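Side-chain contacts in eukaryotic translation initiation factor 4 gamma 5 (Trypanosoma cruzi, PDB 6OZU), which probably acts as a translation initiation scaffold whose MIF4G domain offers a helical platform for partner proteins: residues Val152-His155 with Val156-Leu160; Asp173-Leu176 with Ile177-Met180; Arg215-Gln218 with Phe219-Asn223. One frame throughout, in Å; residues are numbered along the deposited sequence.

Interaction 1: Val152-His155 with Val156-Leu160; sequences VVLH and VLEWL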
loop_
_atom_site.group_PDB
_atom_site.type_symbol
_atom_site.label_atom_id
_atom_site.label_comp_id
_atom_site.label_asym_id
_atom_site.label_seq_id
_atom_site.Cartn_x
_atom_site.Cartn_y
_atom_site.Cartn_z
ATOM N N VAL A 152 1.856 -0.334 -9.739
ATOM C CA VAL A 152 2.707 -0.529 -8.550
ATOM C C VAL A 152 2.236 -1.773 -7.793
ATOM O O VAL A 152 3.051 -2.622 -7.417
ATOM C CB VAL A 152 2.746 0.729 -7.636
ATOM C CG1 VAL A 152 3.538 0.475 -6.342
ATOM C CG2 VAL A 152 3.328 1.929 -8.389
ATOM N N VAL A 153 0.912 -1.884 -7.618
ATOM C CA VAL A 153 0.237 -3.001 -6.974
ATOM C C VAL A 153 0.580 -4.305 -7.712
ATOM O O VAL A 153 1.014 -5.265 -7.076
ATOM C CB VAL A 153 -1.290 -2.747 -6.854
ATOM C CG1 VAL A 153 -1.978 -3.840 -6.010
ATOM C CG2 VAL A 153 -1.555 -1.365 -6.264
ATOM N N LEU A 154 0.469 -4.296 -9.048
ATOM C CA LEU A 154 0.791 -5.420 -9.919
ATOM C C LEU A 154 2.250 -5.867 -9.775
ATOM O O LEU A 154 2.478 -7.073 -9.641
ATOM C CB LEU A 154 0.480 -5.060 -11.375
ATOM C CG LEU A 154 0.830 -6.102 -12.446
ATOM C CD1 LEU A 154 -0.049 -7.344 -12.340
ATOM C CD2 LEU A 154 0.802 -5.490 -13.820
ATOM N N HIS A 155 3.221 -4.905 -9.795
ATOM C CA HIS A 155 4.669 -5.169 -9.645
ATOM C C HIS A 155 5.006 -5.763 -8.287
ATOM O O HIS A 155 5.861 -6.645 -8.213
ATOM C CB HIS A 155 5.536 -3.911 -9.906
ATOM C CG HIS A 155 7.023 -4.173 -9.997
ATOM N ND1 HIS A 155 7.696 -4.113 -11.209
ATOM C CD2 HIS A 155 7.924 -4.443 -9.020
ATOM C CE1 HIS A 155 8.966 -4.373 -10.931
ATOM N NE2 HIS A 155 9.148 -4.589 -9.629
ATOM N N VAL A 156 4.332 -5.311 -7.205
ATOM C CA VAL A 156 4.576 -5.844 -5.860
ATOM C C VAL A 156 4.105 -7.306 -5.793
ATOM O O VAL A 156 4.858 -8.165 -5.317
ATOM C CB VAL A 156 3.930 -4.992 -4.735
ATOM C CG1 VAL A 156 3.872 -5.758 -3.406
ATOM C CG2 VAL A 156 4.635 -3.660 -4.563
ATOM N N LEU A 157 2.861 -7.578 -6.288
ATOM C CA LEU A 157 2.240 -8.910 -6.338
ATOM C C LEU A 157 3.029 -9.895 -7.202
ATOM O O LEU A 157 3.061 -11.083 -6.895
ATOM C CB LEU A 157 0.765 -8.830 -6.781
ATOM C CG LEU A 157 -0.195 -8.133 -5.810
ATOM C CD1 LEU A 157 -1.585 -8.092 -6.357
ATOM C CD2 LEU A 157 -0.197 -8.804 -4.470
ATOM N N GLU A 158 3.708 -9.397 -8.241
ATOM C CA GLU A 158 4.589 -10.193 -9.097
ATOM C C GLU A 158 5.705 -10.823 -8.253
ATOM O O GLU A 158 5.799 -12.042 -8.255
ATOM C CB GLU A 158 5.201 -9.345 -10.205
ATOM C CG GLU A 158 4.285 -9.109 -11.390
ATOM C CD GLU A 158 5.025 -8.603 -12.612
ATOM O OE1 GLU A 158 5.986 -9.282 -13.045
ATOM O OE2 GLU A 158 4.649 -7.523 -13.129
ATOM N N TRP A 159 6.493 -10.026 -7.487
ATOM C CA TRP A 159 7.558 -10.588 -6.652
ATOM C C TRP A 159 7.029 -11.256 -5.395
ATOM O O TRP A 159 7.609 -12.233 -4.932
ATOM C CB TRP A 159 8.680 -9.586 -6.332
ATOM C CG TRP A 159 8.284 -8.344 -5.586
ATOM C CD1 TRP A 159 8.153 -7.086 -6.110
ATOM C CD2 TRP A 159 8.144 -8.204 -4.152
ATOM N NE1 TRP A 159 7.909 -6.175 -5.101
ATOM C CE2 TRP A 159 7.866 -6.842 -3.892
ATOM C CE3 TRP A 159 8.258 -9.092 -3.064
ATOM C CZ2 TRP A 159 7.654 -6.360 -2.591
ATOM C CZ3 TRP A 159 8.038 -8.613 -1.780
ATOM C CH2 TRP A 159 7.746 -7.263 -1.554
ATOM N N LEU A 160 5.904 -10.769 -4.862
ATOM C CA LEU A 160 5.276 -11.343 -3.670
ATOM C C LEU A 160 4.802 -12.774 -3.922
ATOM O O LEU A 160 4.984 -13.629 -3.052
ATOM C CB LEU A 160 4.117 -10.443 -3.227
ATOM C CG LEU A 160 3.599 -10.593 -1.801
ATOM C CD1 LEU A 160 4.564 -9.958 -0.794
ATOM C CD2 LEU A 160 2.241 -9.954 -1.671
#

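Interaction 2: Asp173-Leu176 with Ile177-Met180; sequences DYEL and IHFM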
loop_
_atom_site.group_PDB
_atom_site.type_symbol
_atom_site.label_atom_id
_atom_site.label_comp_id
_atom_site.label_asym_id
_atom_site.label_seq_id
_atom_site.Cartn_x
_atom_site.Cartn_y
_atom_site.Cartn_z
ATOM N N ASP A 173 5.276 -19.176 2.223
ATOM C CA ASP A 173 4.282 -19.115 3.289
ATOM C C ASP A 173 3.963 -17.710 3.816
ATOM O O ASP A 173 2.775 -17.346 3.835
ATOM C CB ASP A 173 4.673 -20.061 4.435
ATOM C CG ASP A 173 4.697 -21.534 4.029
ATOM O OD1 ASP A 173 3.705 -22.000 3.401
ATOM O OD2 ASP A 173 5.708 -22.216 4.326
ATOM N N TYR A 174 4.989 -16.918 4.233
ATOM C CA TYR A 174 4.726 -15.564 4.759
ATOM C C TYR A 174 4.210 -14.619 3.675
ATOM O O TYR A 174 3.390 -13.751 3.967
ATOM C CB TYR A 174 5.919 -14.977 5.536
ATOM C CG TYR A 174 6.232 -15.732 6.818
ATOM C CD1 TYR A 174 5.504 -15.501 7.987
ATOM C CD2 TYR A 174 7.235 -16.697 6.854
ATOM C CE1 TYR A 174 5.777 -16.209 9.161
ATOM C CE2 TYR A 174 7.523 -17.404 8.023
ATOM C CZ TYR A 174 6.794 -17.155 9.174
ATOM O OH TYR A 174 7.088 -17.867 10.312
ATOM N N GLU A 175 4.591 -14.873 2.418
ATOM C CA GLU A 175 4.128 -14.121 1.252
ATOM C C GLU A 175 2.652 -14.331 0.993
ATOM O O GLU A 175 1.959 -13.351 0.721
ATOM C CB GLU A 175 4.960 -14.487 0.024
ATOM C CG GLU A 175 6.188 -13.615 -0.137
ATOM C CD GLU A 175 7.146 -13.616 1.032
ATOM O OE1 GLU A 175 7.307 -12.542 1.655
ATOM O OE2 GLU A 175 7.708 -14.692 1.344
ATOM N N LEU A 176 2.158 -15.588 1.132
ATOM C CA LEU A 176 0.754 -15.910 0.991
ATOM C C LEU A 176 -0.077 -15.160 2.029
ATOM O O LEU A 176 -1.171 -14.707 1.685
ATOM C CB LEU A 176 0.530 -17.417 1.173
ATOM C CG LEU A 176 0.582 -18.260 -0.081
ATOM C CD1 LEU A 176 0.877 -19.712 0.261
ATOM C CD2 LEU A 176 -0.703 -18.163 -0.837
ATOM N N ILE A 177 0.428 -15.035 3.300
ATOM C CA ILE A 177 -0.252 -14.325 4.395
ATOM C C ILE A 177 -0.357 -12.825 4.084
ATOM O O ILE A 177 -1.443 -12.271 4.213
ATOM C CB ILE A 177 0.335 -14.630 5.795
ATOM C CG1 ILE A 177 0.513 -16.152 5.999
ATOM C CG2 ILE A 177 -0.561 -14.034 6.900
ATOM C CD1 ILE A 177 1.477 -16.566 7.076
ATOM N N HIS A 178 0.732 -12.184 3.597
ATOM C CA HIS A 178 0.702 -10.762 3.176
ATOM C C HIS A 178 -0.366 -10.524 2.099
ATOM O O HIS A 178 -1.124 -9.553 2.194
ATOM C CB HIS A 178 2.078 -10.244 2.709
ATOM C CG HIS A 178 3.170 -10.324 3.747
ATOM N ND1 HIS A 178 2.933 -10.035 5.083
ATOM C CD2 HIS A 178 4.470 -10.669 3.603
ATOM C CE1 HIS A 178 4.099 -10.196 5.690
ATOM N NE2 HIS A 178 5.043 -10.593 4.843
ATOM N N PHE A 179 -0.486 -11.472 1.147
ATOM C CA PHE A 179 -1.483 -11.446 0.087
ATOM C C PHE A 179 -2.906 -11.590 0.590
ATOM O O PHE A 179 -3.771 -10.928 0.025
ATOM C CB PHE A 179 -1.184 -12.508 -0.981
ATOM C CG PHE A 179 -2.170 -12.525 -2.123
ATOM C CD1 PHE A 179 -2.140 -11.538 -3.104
ATOM C CD2 PHE A 179 -3.157 -13.496 -2.194
ATOM C CE1 PHE A 179 -3.070 -11.537 -4.152
ATOM C CE2 PHE A 179 -4.082 -13.497 -3.245
ATOM C CZ PHE A 179 -4.027 -12.526 -4.220
ATOM N N MET A 180 -3.184 -12.471 1.603
ATOM C CA MET A 180 -4.558 -12.644 2.101
ATOM C C MET A 180 -5.022 -11.380 2.782
ATOM O O MET A 180 -6.205 -11.030 2.750
ATOM C CB MET A 180 -4.716 -13.783 3.137
ATOM C CG MET A 180 -3.975 -15.048 2.846
ATOM S SD MET A 180 -4.241 -16.346 4.085
ATOM C CE MET A 180 -4.482 -15.386 5.518
HETATM O O HOH W 1 7.645 -11.414 4.578
#

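Interaction 3: Arg215-Gln218 with Phe219-Asn223; sequences RRMQ and FLLLN. With SO4 (sulfate ion), chain D; SO4 (sulfate ion), chain E.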
loop_
_atom_site.group_PDB
_atom_site.type_symbol
_atom_site.label_atom_id
_atom_site.label_comp_id
_atom_site.label_asym_id
_atom_site.label_seq_id
_atom_site.Cartn_x
_atom_site.Cartn_y
_atom_site.Cartn_z
ATOM N N ARG A 215 -0.271 -25.010 -11.830
ATOM C CA ARG A 215 -1.536 -25.554 -11.322
ATOM C C ARG A 215 -2.024 -24.855 -10.040
ATOM O O ARG A 215 -3.165 -24.375 -10.023
ATOM C CB ARG A 215 -1.469 -27.099 -11.120
ATOM C CG ARG A 215 -1.025 -27.974 -12.303
ATOM C CD ARG A 215 -0.827 -29.407 -11.870
ATOM N NE ARG A 215 0.558 -29.721 -11.487
ATOM C CZ ARG A 215 1.015 -30.942 -11.223
ATOM N NH1 ARG A 215 0.216 -31.994 -11.323
ATOM N NH2 ARG A 215 2.280 -31.118 -10.865
ATOM N N ARG A 216 -1.169 -24.769 -8.985
ATOM C CA ARG A 216 -1.565 -24.153 -7.715
ATOM C C ARG A 216 -1.749 -22.653 -7.872
ATOM O O ARG A 216 -2.666 -22.093 -7.266
ATOM C CB ARG A 216 -0.568 -24.441 -6.587
ATOM C CG ARG A 216 -0.549 -25.843 -6.000
ATOM C CD ARG A 216 0.733 -26.050 -5.203
ATOM N NE ARG A 216 1.906 -25.875 -6.064
ATOM C CZ ARG A 216 3.166 -25.775 -5.663
ATOM N NH1 ARG A 216 3.465 -25.791 -4.368
ATOM N NH2 ARG A 216 4.139 -25.656 -6.552
ATOM N N MET A 217 -0.899 -22.016 -8.714
ATOM C CA MET A 217 -0.917 -20.578 -8.986
ATOM C C MET A 217 -2.176 -20.146 -9.750
ATOM O O MET A 217 -2.735 -19.076 -9.480
ATOM C CB MET A 217 0.366 -20.131 -9.703
ATOM C CG MET A 217 0.594 -18.628 -9.645
ATOM S SD MET A 217 0.838 -17.996 -7.961
ATOM C CE MET A 217 2.515 -17.578 -8.053
ATOM N N GLN A 218 -2.617 -20.974 -10.702
ATOM C CA GLN A 218 -3.818 -20.701 -11.455
ATOM C C GLN A 218 -5.035 -20.914 -10.591
ATOM O O GLN A 218 -5.967 -20.120 -10.679
ATOM C CB GLN A 218 -3.878 -21.560 -12.699
ATOM C CG GLN A 218 -4.126 -20.707 -13.918
ATOM C CD GLN A 218 -4.598 -21.515 -15.077
ATOM O OE1 GLN A 218 -5.713 -22.011 -15.077
ATOM N NE2 GLN A 218 -3.759 -21.650 -16.090
ATOM N N PHE A 219 -5.023 -21.957 -9.725
ATOM C CA PHE A 219 -6.128 -22.213 -8.799
ATOM C C PHE A 219 -6.250 -21.053 -7.802
ATOM O O PHE A 219 -7.359 -20.588 -7.550
ATOM C CB PHE A 219 -5.993 -23.582 -8.090
ATOM C CG PHE A 219 -7.236 -23.990 -7.328
ATOM C CD1 PHE A 219 -8.333 -24.540 -7.988
ATOM C CD2 PHE A 219 -7.327 -23.788 -5.952
ATOM C CE1 PHE A 219 -9.503 -24.872 -7.285
ATOM C CE2 PHE A 219 -8.496 -24.134 -5.250
ATOM C CZ PHE A 219 -9.573 -24.675 -5.923
ATOM N N LEU A 220 -5.110 -20.548 -7.298
ATOM C CA LEU A 220 -5.065 -19.427 -6.367
ATOM C C LEU A 220 -5.699 -18.172 -6.957
ATOM O O LEU A 220 -6.610 -17.616 -6.343
ATOM C CB LEU A 220 -3.632 -19.137 -5.912
ATOM C CG LEU A 220 -3.478 -17.996 -4.899
ATOM C CD1 LEU A 220 -3.104 -18.516 -3.574
ATOM C CD2 LEU A 220 -2.473 -17.011 -5.348
ATOM N N LEU A 221 -5.233 -17.736 -8.142
ATOM C CA LEU A 221 -5.726 -16.529 -8.813
ATOM C C LEU A 221 -7.175 -16.633 -9.288
ATOM O O LEU A 221 -7.929 -15.668 -9.126
ATOM C CB LEU A 221 -4.795 -16.135 -9.942
ATOM C CG LEU A 221 -3.366 -15.766 -9.534
ATOM C CD1 LEU A 221 -2.424 -15.836 -10.720
ATOM C CD2 LEU A 221 -3.315 -14.405 -8.797
ATOM N N LEU A 222 -7.582 -17.815 -9.807
ATOM C CA LEU A 222 -8.953 -18.046 -10.256
ATOM C C LEU A 222 -9.944 -18.134 -9.122
ATOM O O LEU A 222 -11.043 -17.611 -9.264
ATOM C CB LEU A 222 -9.075 -19.274 -11.178
ATOM C CG LEU A 222 -8.448 -19.117 -12.570
ATOM C CD1 LEU A 222 -8.460 -20.407 -13.304
ATOM C CD2 LEU A 222 -9.184 -18.082 -13.387
ATOM N N ASN A 223 -9.585 -18.815 -8.005
ATOM C CA ASN A 223 -10.468 -18.927 -6.841
ATOM C C ASN A 223 -10.640 -17.574 -6.145
ATOM O O ASN A 223 -11.746 -17.276 -5.684
ATOM C CB ASN A 223 -10.008 -19.999 -5.853
ATOM C CG ASN A 223 -11.128 -20.604 -5.051
ATOM O OD1 ASN A 223 -10.973 -20.983 -3.896
ATOM N ND2 ASN A 223 -12.297 -20.673 -5.636
HETATM S S SO4 D . 2.590 -27.044 -9.727
HETATM O O1 SO4 D . 3.989 -26.840 -9.333
HETATM O O2 SO4 D . 2.451 -27.059 -11.191
HETATM O O3 SO4 D . 1.790 -25.965 -9.134
HETATM O O4 SO4 D . 2.153 -28.335 -9.208
HETATM S S SO4 E . 7.727 -24.050 -5.200
HETATM O O1 SO4 E . 9.104 -24.097 -4.708
HETATM O O2 SO4 E . 7.528 -22.738 -5.823
HETATM O O3 SO4 E . 7.498 -25.131 -6.166
HETATM O O4 SO4 E . 6.786 -24.236 -4.089
#

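Interaction 1: Val152-His155 with Val156-Leu160
The carbonyl oxygen L154 O is approached twice by E158. E158 N donates a hydrogen bond to it at 3.0 Å, and E158 CG lies 3.2 Å from L154 O. This is i to i+4 bonding along helix 150-162 of the all-helical MIF4G domain. The E158 first torsion (chi1 -80°) places CG beside its own backbone N, which lays the methylene against the carbonyl one turn earlier. The carboxylate then runs out past L154, with OE2 4.1 Å from L154 CG. The two preceding backbone bonds, V156 N to V152 O and L157 N to V153 O, are of the same kind, the second nearly straight at 170°. On the buried side, L157 CG rests 3.4 Å from V153 O, and its CD1 approaches V153 CG1. L157 also packs on V204 and L208 of helix 194-208, while V156 meets L139 of helix 118-144 and F99 of helix 82-112. W159 holds its indole differently. Its CG sits between backbone N and carbonyl carbon (chi1 60°), which turns the ring back along the helix. The H155 ring is modelled in two conformers, so its rim-to-rim approach to the indole is doubtful. W159 CD1 comes within 3.1 Å of the backbone oxygen H155 O.

Interaction 2: Asp173-Leu176 with Ile177-Met180
E175 and H178 lie side by side and point the same way, with E175 OE1 3.9 Å from H178 CD2. Their carboxylate and ring planes are 60° apart. They are joined through a water, not directly. Water 1 donates to E175 OE1 at 3.2 Å and also hydrogen-bonds H178 NE2 at 2.7 Å, lying in the plane of the ring at its edge. Over one ring face sits the backbone oxygen Y174 O, 3.3 Å from H178 CD2 and offset toward the rim. The same oxygen accepts a hydrogen bond from H178 N at 3.1 Å, so the histidine meets it with both its backbone and its ring. A bend in the E175 chain (chi2 58°) swings its carboxylate to the water. On another side of the helix, M180 CG is 3.1 Å from L176 O, which also accepts a hydrogen bond from M180 N. I177 CD1 reaches Y174 CD1 at 4.3 Å. Further out, Y174 packs on R125, L126 and A129 of helix 118-144, and H178 touches Q132 there. F179 turns to L157 and L161 of helix 150-162. This is the opening of helix 173-186, with i to i+4 bonds and one side set against neighbouring helices, as in the HEAT-like helical fold of MIF4G domains.

Interaction 3: Arg215-Gln218 with Phe219-Asn223
R215 and R216 share one first-torsion choice: CG lies beside the backbone N (chi1 -54° and -73°). Each chain then bends at chi3, which turns its NE toward the chain D sulfate in front of the first turn of helix 215-235. There each arginine grips one oxygen of this sulfate with two nitrogens. R215 NE donates to O2 at 3.3 Å, and R215 N adds a weak bond to the same oxygen. R216 N and R216 NE both bond to O3, at 3.2 and 3.1 Å, the backbone bond almost straight at 176°. R216 NH2 takes O1 at 3.0 Å and also makes a weak bond to the chain E sulfate. Backbone N-H groups at a helix start, with arginine side chains beside them, are a usual setting for an anion. The sulfates probably come from the crystallisation liquor. Beyond the first residues the helix bonds regularly, from F219 N to R215 O through L222 N to Q218 O. L222 lies alongside Q218, with L222 CG 3.3 Å from Q218 O and L222 CD1 3.6 Å from Q218 OE1. M217 is buried. Its SD approaches L220 CD2 at 4.3 Å, and its CG approaches L221 CD1 at 4.2 Å. R216 touches R169 and F170 of the loop ahead of helix 173-186, whose backbone N atoms also bond to sulfate. M217 packs on L161 and Y162 at the end of helix 150-162, and L221 on Y162.

The three contacts follow in series along the chain, and none nests or crosses. Each closes only a turn within one helix: interaction 1 in helix 150-162, interaction 2 at the start of helix 173-186, interaction 3 at the start of helix 215-235. Interactions 1 and 2 touch, L157 CD2 meeting F179 CD1 at 3.6 Å, which joins two successive helices. Interactions 2 and 3 touch through L176 CD2 and L220 CD1, 3.7 Å apart, with helix 194-208 between them in sequence. Interactions 1 and 3 do not touch; their nearest atoms are about 6 Å apart. Together they mark three helices packed in the C-terminal part of the MIF4G domain.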